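Local structure of protein K7 (Vaccinia virus WR, 3JRV) at residues 35-40 with 56-61; 65-70 with 94-99. The protein binds the host RNA helicase DDX3 and thereby blocks IRF3 activation and interferon-beta induction, and also counters NF-kappa-B signalling through TRAF6 and IRAK2. All blocks are in the same frame, centred on the assembly; numbering follows the deposited sequence. Where two conformers were deposited one is given.

Contact 1. Residues 35-40 with 56-61; sequences TWRNHV and ELMKFD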
ATOM      1  N   THR A  35       3.113   3.907   2.989  1.00  7.84           N
ATOM      2  CA  THR A  35       3.830   5.158   3.330  1.00  7.93           C
ATOM      3  C   THR A  35       5.033   5.415   2.407  1.00  8.14           C
ATOM      4  O   THR A  35       5.241   6.516   1.885  1.00  7.72           O
ATOM      5  CB  THR A  35       4.320   5.103   4.763  1.00  7.35           C
ATOM      6  OG1 THR A  35       3.185   5.078   5.630  1.00 10.35           O
ATOM      7  CG2 THR A  35       5.250   6.308   5.057  1.00 10.09           C
ATOM      8  N   TRP A  36       5.800   4.371   2.116  1.00  7.24           N
ATOM      9  CA  TRP A  36       6.971   4.508   1.275  1.00  8.25           C
ATOM     10  C   TRP A  36       6.612   5.066  -0.123  1.00  8.46           C
ATOM     11  O   TRP A  36       7.370   5.859  -0.684  1.00  8.04           O
ATOM     12  CB  TRP A  36       7.673   3.139   1.178  1.00  7.96           C
ATOM     13  CG  TRP A  36       8.932   3.179   0.340  1.00  8.03           C
ATOM     14  CD1 TRP A  36      10.210   3.532   0.769  1.00  8.96           C
ATOM     15  CD2 TRP A  36       9.080   2.744  -1.016  1.00  7.58           C
ATOM     16  NE1 TRP A  36      11.115   3.381  -0.258  1.00 14.10           N
ATOM     17  CE2 TRP A  36      10.455   2.887  -1.362  1.00 12.86           C
ATOM     18  CE3 TRP A  36       8.186   2.204  -1.970  1.00 10.16           C
ATOM     19  CZ2 TRP A  36      10.952   2.526  -2.628  1.00 11.75           C
ATOM     20  CZ3 TRP A  36       8.680   1.855  -3.241  1.00 11.04           C
ATOM     21  CH2 TRP A  36      10.055   2.012  -3.555  1.00 11.54           C
ATOM     22  N   ARG A  37       5.488   4.641  -0.718  1.00  7.61           N
ATOM     23  CA  ARG A  37       5.147   5.132  -2.073  1.00  6.73           C
ATOM     24  C   ARG A  37       4.911   6.664  -2.048  1.00  7.30           C
ATOM     25  O   ARG A  37       5.035   7.306  -3.079  1.00  9.28           O
ATOM     26  CB  ARG A  37       3.876   4.423  -2.602  1.00  7.63           C
ATOM     27  CG  ARG A  37       4.182   2.907  -2.904  1.00  7.52           C
ATOM     28  CD  ARG A  37       5.195   2.736  -4.064  1.00  8.21           C
ATOM     29  NE  ARG A  37       4.717   3.345  -5.316  1.00  9.78           N
ATOM     30  CZ  ARG A  37       3.930   2.748  -6.224  1.00 13.31           C
ATOM     31  NH1 ARG A  37       3.436   1.524  -6.016  1.00 12.43           N
ATOM     32  NH2 ARG A  37       3.543   3.421  -7.315  1.00 16.69           N
ATOM     33  N   ASN A  38       4.541   7.220  -0.897  1.00  7.30           N
ATOM     34  CA  ASN A  38       4.465   8.710  -0.728  1.00  7.23           C
ATOM     35  C   ASN A  38       5.853   9.288  -0.457  1.00  9.00           C
ATOM     36  O   ASN A  38       6.305  10.243  -1.113  1.00  9.79           O
ATOM     37  CB  ASN A  38       3.529   9.028   0.445  1.00  9.34           C
ATOM     38  CG  ASN A  38       3.434  10.514   0.710  1.00  7.52           C
ATOM     39  OD1 ASN A  38       4.147  11.042   1.582  1.00  9.71           O
ATOM     40  ND2 ASN A  38       2.568  11.189  -0.012  1.00  9.19           N
ATOM     41  N   HIS A  39       6.512   8.712   0.537  1.00  7.74           N
ATOM     42  CA  HIS A  39       7.802   9.216   1.028  1.00  8.86           C
ATOM     43  C   HIS A  39       8.865   9.281  -0.052  1.00  9.76           C
ATOM     44  O   HIS A  39       9.655  10.238  -0.099  1.00 10.27           O
ATOM     45  CB  HIS A  39       8.252   8.303   2.175  1.00  8.29           C
ATOM     46  CG  HIS A  39       9.440   8.810   2.933  1.00  8.58           C
ATOM     47  ND1 HIS A  39      10.731   8.554   2.531  1.00 12.20           N
ATOM     48  CD2 HIS A  39       9.524   9.429   4.138  1.00  9.28           C
ATOM     49  CE1 HIS A  39      11.568   9.051   3.432  1.00 11.13           C
ATOM     50  NE2 HIS A  39      10.860   9.534   4.441  1.00 11.37           N
ATOM     51  N   VAL A  40       8.919   8.260  -0.914  1.00 10.37           N
ATOM     52  CA  VAL A  40       9.950   8.164  -1.939  1.00  9.70           C
ATOM     53  C   VAL A  40       9.808   9.317  -2.934  1.00 10.20           C
ATOM     54  O   VAL A  40      10.810   9.799  -3.454  1.00 12.32           O
ATOM     55  CB  VAL A  40       9.886   6.743  -2.641  1.00 10.12           C
ATOM     56  CG1 VAL A  40       8.689   6.690  -3.592  1.00 12.09           C
ATOM     57  CG2 VAL A  40      11.205   6.425  -3.353  1.00 16.36           C
ATOM     58  N   GLU A  56       7.458  -6.787  -5.707  1.00  7.39           N
ATOM     59  CA  GLU A  56       6.236  -7.577  -5.872  1.00  8.68           C
ATOM     60  C   GLU A  56       4.995  -6.773  -5.525  1.00  8.18           C
ATOM     61  O   GLU A  56       3.984  -6.845  -6.246  1.00  9.65           O
ATOM     62  CB  GLU A  56       6.246  -8.835  -4.994  1.00 12.38           C
ATOM     63  CG  GLU A  56       6.841 -10.081  -5.601  1.00 22.58           C
ATOM     64  CD  GLU A  56       6.516 -10.361  -7.070  1.00 21.00           C
ATOM     65  OE1 GLU A  56       5.353 -10.554  -7.544  1.00 22.69           O
ATOM     66  OE2 GLU A  56       7.517 -10.569  -7.746  1.00 22.69           O
ATOM     67  N   LEU A  57       5.053  -6.008  -4.428  1.00  7.39           N
ATOM     68  CA  LEU A  57       3.908  -5.155  -4.042  1.00  7.17           C
ATOM     69  C   LEU A  57       3.652  -4.108  -5.116  1.00  8.73           C
ATOM     70  O   LEU A  57       2.469  -3.802  -5.393  1.00  8.39           O
ATOM     71  CB  LEU A  57       4.119  -4.481  -2.666  1.00  8.13           C
ATOM     72  CG  LEU A  57       4.299  -5.523  -1.531  1.00  5.41           C
ATOM     73  CD1 LEU A  57       4.589  -4.730  -0.227  1.00  8.45           C
ATOM     74  CD2 LEU A  57       3.026  -6.311  -1.383  1.00  9.22           C
HETATM   75  N   MSE A  58       4.716  -3.584  -5.737  1.00  7.02           N
HETATM   76  CA  MSE A  58       4.519  -2.539  -6.753  1.00  8.18           C
HETATM   77  C   MSE A  58       3.751  -3.066  -7.964  1.00  9.14           C
HETATM   78  O   MSE A  58       3.080  -2.288  -8.667  1.00  9.70           O
HETATM   79  CB  MSE A  58       5.887  -1.976  -7.185  1.00  9.07           C
HETATM   80  CG  MSE A  58       6.443  -1.217  -6.020  1.00 11.93           C
HETATM   81 SE   MSE A  58       8.301  -0.692  -6.274  0.70 23.33          SE
HETATM   82  CE  MSE A  58       7.780   0.777  -7.296  1.00 21.27           C
ATOM     83  N   LYS A  59       3.888  -4.371  -8.247  1.00  8.30           N
ATOM     84  CA  LYS A  59       3.090  -4.977  -9.331  1.00  9.71           C
ATOM     85  C   LYS A  59       1.572  -4.907  -9.108  1.00  8.55           C
ATOM     86  O   LYS A  59       0.797  -5.052 -10.069  1.00 11.22           O
ATOM     87  CB  LYS A  59       3.496  -6.438  -9.563  1.00  9.31           C
ATOM     88  CG  LYS A  59       4.915  -6.513 -10.119  1.00 12.05           C
ATOM     89  CD  LYS A  59       5.394  -7.948 -10.277  1.00 18.48           C
ATOM     90  CE  LYS A  59       6.898  -8.040 -10.412  1.00 23.37           C
ATOM     91  NZ  LYS A  59       7.221  -9.480 -10.653  1.00 29.14           N
ATOM     92  N   PHE A  60       1.154  -4.646  -7.882  1.00  8.95           N
ATOM     93  CA  PHE A  60      -0.289  -4.529  -7.589  1.00  8.04           C
ATOM     94  C   PHE A  60      -0.836  -3.224  -8.211  1.00  7.46           C
ATOM     95  O   PHE A  60      -2.053  -3.099  -8.374  1.00  9.12           O
ATOM     96  CB  PHE A  60      -0.598  -4.551  -6.100  1.00  8.51           C
ATOM     97  CG  PHE A  60      -0.295  -5.877  -5.423  1.00  7.00           C
ATOM     98  CD1 PHE A  60       0.026  -7.020  -6.175  1.00  9.32           C
ATOM     99  CD2 PHE A  60      -0.318  -5.938  -4.039  1.00  7.20           C
ATOM    100  CE1 PHE A  60       0.282  -8.265  -5.545  1.00 11.10           C
ATOM    101  CE2 PHE A  60      -0.024  -7.128  -3.366  1.00  9.71           C
ATOM    102  CZ  PHE A  60       0.251  -8.313  -4.137  1.00  9.84           C
ATOM    103  N   ASP A  61       0.045  -2.310  -8.615  1.00  9.94           N
ATOM    104  CA  ASP A  61      -0.416  -1.152  -9.403  1.00  8.76           C
ATOM    105  C   ASP A  61      -1.150  -1.656 -10.676  1.00 10.91           C
ATOM    106  O   ASP A  61      -2.216  -1.123 -11.027  1.00 11.28           O
ATOM    107  CB  ASP A  61       0.748  -0.236  -9.816  1.00 13.20           C
ATOM    108  CG  ASP A  61       1.383   0.541  -8.632  1.00 14.95           C
ATOM    109  OD1 ASP A  61       1.059   0.312  -7.442  1.00 15.79           O
ATOM    110  OD2 ASP A  61       2.200   1.443  -8.944  1.00 24.11           O
TER
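R37 reaches out from helix 26-42 and takes the carboxylate of D61 end-on, with its two terminal nitrogens each assigned to a different oxygen. R37 NH2 donates to D61 OD2 over 2.9 Å, using the syn lone pair of that oxygen, with D61 OD2 only 9° out of the guanidinium plane. R37 NH1 meets D61 OD1 at 3.0 Å, also on the syn side but somewhat out of the carboxylate plane. The guanidinium and carboxylate planes stand 36° apart, so the grip is two-pronged but not coplanar, and a further approach of R37 NH1 to D61 OD2 is only weak. The arginine chain is bent at both chi2 and chi3, which turns the edge that carries NH1 and NH2 toward D61. Its charge is shared: NH2 also forms a salt bridge with E110, while NH1 donates to Y33 OH, so several partners fix the rotation of the group.

M58, a selenomethionine, lies beside this bridge. Its CG comes within 4.1 Å of R37 NH1. The bend at chi3 (81°) sets CE over one face of the R37 guanidinium, while SE stands 4.0 Å from W36 CZ3 at the rim of the indole. The six-membered ring is met near its plane, as an edge-on Met-aromatic contact, and the two side chains cross at about a right angle.

The combination of a bridge between the buried R37 and the partly exposed D61, flanked by a Met-aromatic contact, ties helix 26-42 to the junction of helices 52-58 and 60-68 within the all-helical, Bcl-2-like fold of K7.

Contact 2. Residues 65-70 with 94-99; sequences IRYYGI and DQESLF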
ATOM      1  N   ILE A  65      -5.079  -1.440 -12.031  1.00 11.34           N
ATOM      2  CA  ILE A  65      -5.462  -0.999 -13.380  1.00 14.78           C
ATOM      3  C   ILE A  65      -6.317  -2.029 -14.124  1.00 15.16           C
ATOM      4  O   ILE A  65      -7.367  -1.689 -14.726  1.00 18.08           O
ATOM      5  CB  ILE A  65      -4.218  -0.666 -14.225  1.00 17.61           C
ATOM      6  CG1 ILE A  65      -3.529   0.575 -13.678  1.00 15.94           C
ATOM      7  CG2 ILE A  65      -4.599  -0.519 -15.734  1.00 18.94           C
ATOM      8  CD1 ILE A  65      -2.087   0.723 -14.255  1.00 18.42           C
ATOM      9  N   ARG A  66      -5.904  -3.295 -14.075  1.00 15.53           N
ATOM     10  CA  ARG A  66      -6.724  -4.363 -14.668  1.00 17.59           C
ATOM     11  C   ARG A  66      -8.125  -4.381 -14.073  1.00 18.11           C
ATOM     12  O   ARG A  66      -9.101  -4.622 -14.808  1.00 20.83           O
ATOM     13  CB  ARG A  66      -6.093  -5.737 -14.448  1.00 19.66           C
ATOM     14  CG  ARG A  66      -5.038  -6.201 -15.414  1.00 26.52           C
ATOM     15  CD  ARG A  66      -4.532  -7.614 -15.021  1.00 29.49           C
ATOM     16  NE  ARG A  66      -3.108  -7.739 -15.309  1.00 34.00           N
ATOM     17  CZ  ARG A  66      -2.121  -7.687 -14.416  1.00 38.49           C
ATOM     18  NH1 ARG A  66      -2.366  -7.713 -13.107  1.00 38.28           N
ATOM     19  NH2 ARG A  66      -0.863  -7.727 -14.845  1.00 43.51           N
ATOM     20  N   TYR A  67      -8.231  -4.171 -12.756  1.00 17.18           N
ATOM     21  CA  TYR A  67      -9.470  -4.426 -11.984  1.00 17.17           C
ATOM     22  C   TYR A  67     -10.457  -3.280 -12.211  1.00 18.31           C
ATOM     23  O   TYR A  67     -11.655  -3.520 -12.444  1.00 21.05           O
ATOM     24  CB  TYR A  67      -9.117  -4.531 -10.493  1.00 15.30           C
ATOM     25  CG  TYR A  67     -10.250  -4.948  -9.557  1.00 17.76           C
ATOM     26  CD1 TYR A  67     -10.645  -6.269  -9.478  1.00 21.97           C
ATOM     27  CD2 TYR A  67     -10.941  -4.006  -8.807  1.00 23.31           C
ATOM     28  CE1 TYR A  67     -11.697  -6.652  -8.632  1.00 26.48           C
ATOM     29  CE2 TYR A  67     -11.958  -4.377  -7.930  1.00 27.85           C
ATOM     30  CZ  TYR A  67     -12.344  -5.693  -7.867  1.00 27.76           C
ATOM     31  OH  TYR A  67     -13.345  -6.046  -6.982  1.00 34.25           O
ATOM     32  N   TYR A  68      -9.943  -2.044 -12.168  1.00 18.49           N
ATOM     33  CA  TYR A  68     -10.761  -0.818 -12.153  1.00 19.70           C
ATOM     34  C   TYR A  68     -10.772  -0.096 -13.501  1.00 18.00           C
ATOM     35  O   TYR A  68     -11.779   0.553 -13.842  1.00 18.92           O
ATOM     36  CB  TYR A  68     -10.236   0.153 -11.095  1.00 20.70           C
ATOM     37  CG  TYR A  68     -10.632  -0.228  -9.687  1.00 26.25           C
ATOM     38  CD1 TYR A  68     -11.986  -0.364  -9.361  1.00 32.43           C
ATOM     39  CD2 TYR A  68      -9.670  -0.520  -8.721  1.00 28.96           C
ATOM     40  CE1 TYR A  68     -12.377  -0.734  -8.104  1.00 36.55           C
ATOM     41  CE2 TYR A  68     -10.058  -0.888  -7.430  1.00 35.95           C
ATOM     42  CZ  TYR A  68     -11.417  -0.973  -7.142  1.00 39.31           C
ATOM     43  OH  TYR A  68     -11.874  -1.326  -5.896  1.00 44.35           O
ATOM     44  N   GLY A  69      -9.660  -0.193 -14.240  1.00 18.27           N
ATOM     45  CA  GLY A  69      -9.388   0.667 -15.411  1.00 17.34           C
ATOM     46  C   GLY A  69      -8.883   2.039 -15.006  1.00 16.75           C
ATOM     47  O   GLY A  69      -9.110   2.470 -13.870  1.00 17.87           O
ATOM     48  N   ILE A  70      -8.141   2.711 -15.894  1.00 17.78           N
ATOM     49  CA  ILE A  70      -7.378   3.883 -15.464  1.00 18.48           C
ATOM     50  C   ILE A  70      -8.299   5.072 -15.189  1.00 19.58           C
ATOM     51  O   ILE A  70      -8.044   5.825 -14.255  1.00 20.03           O
ATOM     52  CB  ILE A  70      -6.221   4.239 -16.428  1.00 21.08           C
ATOM     53  CG1 ILE A  70      -5.304   5.345 -15.846  1.00 21.59           C
ATOM     54  CG2 ILE A  70      -6.777   4.580 -17.803  1.00 22.02           C
ATOM     55  CD1 ILE A  70      -4.475   4.947 -14.611  1.00 23.97           C
ATOM     56  N   ASP A  94     -11.472 -11.152  -1.612  1.00 12.99           N
ATOM     57  CA  ASP A  94     -10.888 -12.107  -2.538  1.00 12.99           C
ATOM     58  C   ASP A  94      -9.547 -11.572  -3.006  1.00 12.40           C
ATOM     59  O   ASP A  94      -9.258 -10.356  -2.833  1.00 12.85           O
ATOM     60  CB  ASP A  94     -11.812 -12.330  -3.744  1.00 15.99           C
ATOM     61  CG  ASP A  94     -11.978 -11.055  -4.604  1.00 19.36           C
ATOM     62  OD1 ASP A  94     -12.880 -10.217  -4.327  1.00 24.59           O
ATOM     63  OD2 ASP A  94     -11.203 -10.879  -5.556  1.00 20.83           O
ATOM     64  N   GLN A  95      -8.728 -12.453  -3.570  1.00 11.71           N
ATOM     65  CA  GLN A  95      -7.349 -12.082  -3.878  1.00 10.21           C
ATOM     66  C   GLN A  95      -7.280 -10.880  -4.842  1.00 10.67           C
ATOM     67  O   GLN A  95      -6.488  -9.956  -4.639  1.00  9.47           O
ATOM     68  CB  GLN A  95      -6.580 -13.288  -4.466  1.00 11.05           C
ATOM     69  CG  GLN A  95      -5.159 -12.991  -4.826  1.00 11.74           C
ATOM     70  CD  GLN A  95      -4.402 -14.236  -5.147  1.00 15.82           C
ATOM     71  OE1 GLN A  95      -4.421 -15.201  -4.364  1.00 21.34           O
ATOM     72  NE2 GLN A  95      -3.733 -14.239  -6.287  1.00 19.86           N
ATOM     73  N   GLU A  96      -8.042 -10.905  -5.928  1.00 10.51           N
ATOM     74  CA  GLU A  96      -7.878  -9.852  -6.928  1.00 10.70           C
ATOM     75  C   GLU A  96      -8.302  -8.505  -6.334  1.00 10.28           C
ATOM     76  O   GLU A  96      -7.601  -7.489  -6.528  1.00 11.00           O
ATOM     77  CB  GLU A  96      -8.677 -10.092  -8.215  1.00 13.51           C
ATOM     78  CG  GLU A  96      -8.295  -9.096  -9.337  1.00 20.57           C
ATOM     79  CD  GLU A  96      -9.028  -9.352 -10.690  1.00 34.01           C
ATOM     80  OE1 GLU A  96     -10.038 -10.104 -10.687  1.00 38.13           O
ATOM     81  OE2 GLU A  96      -8.616  -8.780 -11.746  1.00 37.25           O
ATOM     82  N   SER A  97      -9.423  -8.501  -5.620  1.00 10.48           N
ATOM     83  CA  SER A  97      -9.923  -7.280  -4.985  0.70 12.11           C
ATOM     84  C   SER A  97      -8.921  -6.778  -3.935  1.00 11.26           C
ATOM     85  O   SER A  97      -8.666  -5.569  -3.824  1.00 10.74           O
ATOM     86  CB  SER A  97     -11.302  -7.516  -4.344  0.70 13.25           C
ATOM     87  OG  SER A  97     -11.809  -6.278  -3.917  0.70 22.57           O
ATOM     88  N   LEU A  98      -8.323  -7.706  -3.186  1.00  9.20           N
ATOM     89  CA  LEU A  98      -7.373  -7.320  -2.148  1.00  8.43           C
ATOM     90  C   LEU A  98      -6.164  -6.635  -2.817  1.00  8.62           C
ATOM     91  O   LEU A  98      -5.690  -5.568  -2.343  1.00  8.46           O
ATOM     92  CB  LEU A  98      -6.947  -8.572  -1.359  1.00  8.25           C
ATOM     93  CG  LEU A  98      -5.780  -8.362  -0.362  1.00  7.97           C
ATOM     94  CD1 LEU A  98      -6.228  -7.352   0.723  1.00 12.90           C
ATOM     95  CD2 LEU A  98      -5.434  -9.731   0.264  1.00 11.80           C
ATOM     96  N   PHE A  99      -5.593  -7.292  -3.830  1.00  7.57           N
ATOM     97  CA  PHE A  99      -4.384  -6.753  -4.489  1.00  7.67           C
ATOM     98  C   PHE A  99      -4.691  -5.438  -5.185  1.00  7.85           C
ATOM     99  O   PHE A  99      -3.869  -4.514  -5.156  1.00  9.30           O
ATOM    100  CB  PHE A  99      -3.702  -7.737  -5.450  1.00  9.05           C
ATOM    101  CG  PHE A  99      -3.205  -9.009  -4.807  1.00  6.91           C
ATOM    102  CD1 PHE A  99      -3.220  -9.180  -3.427  1.00  7.68           C
ATOM    103  CD2 PHE A  99      -2.665 -10.009  -5.614  1.00 10.27           C
ATOM    104  CE1 PHE A  99      -2.734 -10.404  -2.836  1.00  9.84           C
ATOM    105  CE2 PHE A  99      -2.182 -11.240  -5.048  1.00  9.98           C
ATOM    106  CZ  PHE A  99      -2.190 -11.407  -3.663  1.00 10.76           C
TER
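Two helices of the Bcl-2-like bundle meet here near their ends: the C-terminal turn of helix 60-68 faces the first turn of helix 95-114, with Y67 and S97 closest at 7.6 Å between CA atoms. Y67 carries the first side of the contact. A chi1 of -173°, which sets CG beside the carbonyl carbon, sends the ring across to the opposing helix, where it lies against E96 and S97.

Along one flank of the ring, Y67 CD1 touches E96 CG at 3.7 Å. The glutamate chain is extended beyond CG, bringing E96 CD beside the same ring carbon, in the ring plane at its edge, while the carboxylate is turned 68° from the ring. The contact with E96 thus uses the aliphatic part of the chain as well as the carboxylate carbon. At the far end of the tyrosine, the phenol oxygen approaches the serine: Y67 OH is 3.6 Å from S97 CB and 3.4 Å from S97 OG. The latter spacing is compatible with a weak hydrogen bond at most, and S97 was modelled in two conformers.

The opening turn of helix 95-114 is itself secured by D94 at the N-cap position. D94 OD2 accepts from S97 N over 3.0 Å in a nearly straight bond (169°), although the N-H arrives from above the carboxylate plane. Thus the backbone of S97 is held by the cap while its side chain meets Y67. Y67 also packs on A100, one turn further along the same helix.

With the S97 OG to Y67 OH approach long and unsettled, cohesion probably comes mainly from van der Waals contact of the tyrosine ring with E96 and S97, whereas the stronger hydrogen bond serves the helix end.

Overall arrangement
Contacts 1 and 2 lie in series along the chain, their centres about 15 Å apart, and share helix 60-68: D61 in its first turn serves contact 1, Y67 near its end serves contact 2. They touch directly where F60 CB packs 3.4 Å from F99 O, and the F60 and F99 rings stack. Helix 95-114 also meets both, supplying E110 to R37 in contact 1 and the E96-S97 turn to contact 2. Contact 1 lies about 6 Å from the chain centre, contact 2 about 13 Å, both measured between centres. Aromatic side chains of the bound peptide pack on T35 and N38, which take no part in contact 1, so helix 26-42 serves contact and peptide with different residues.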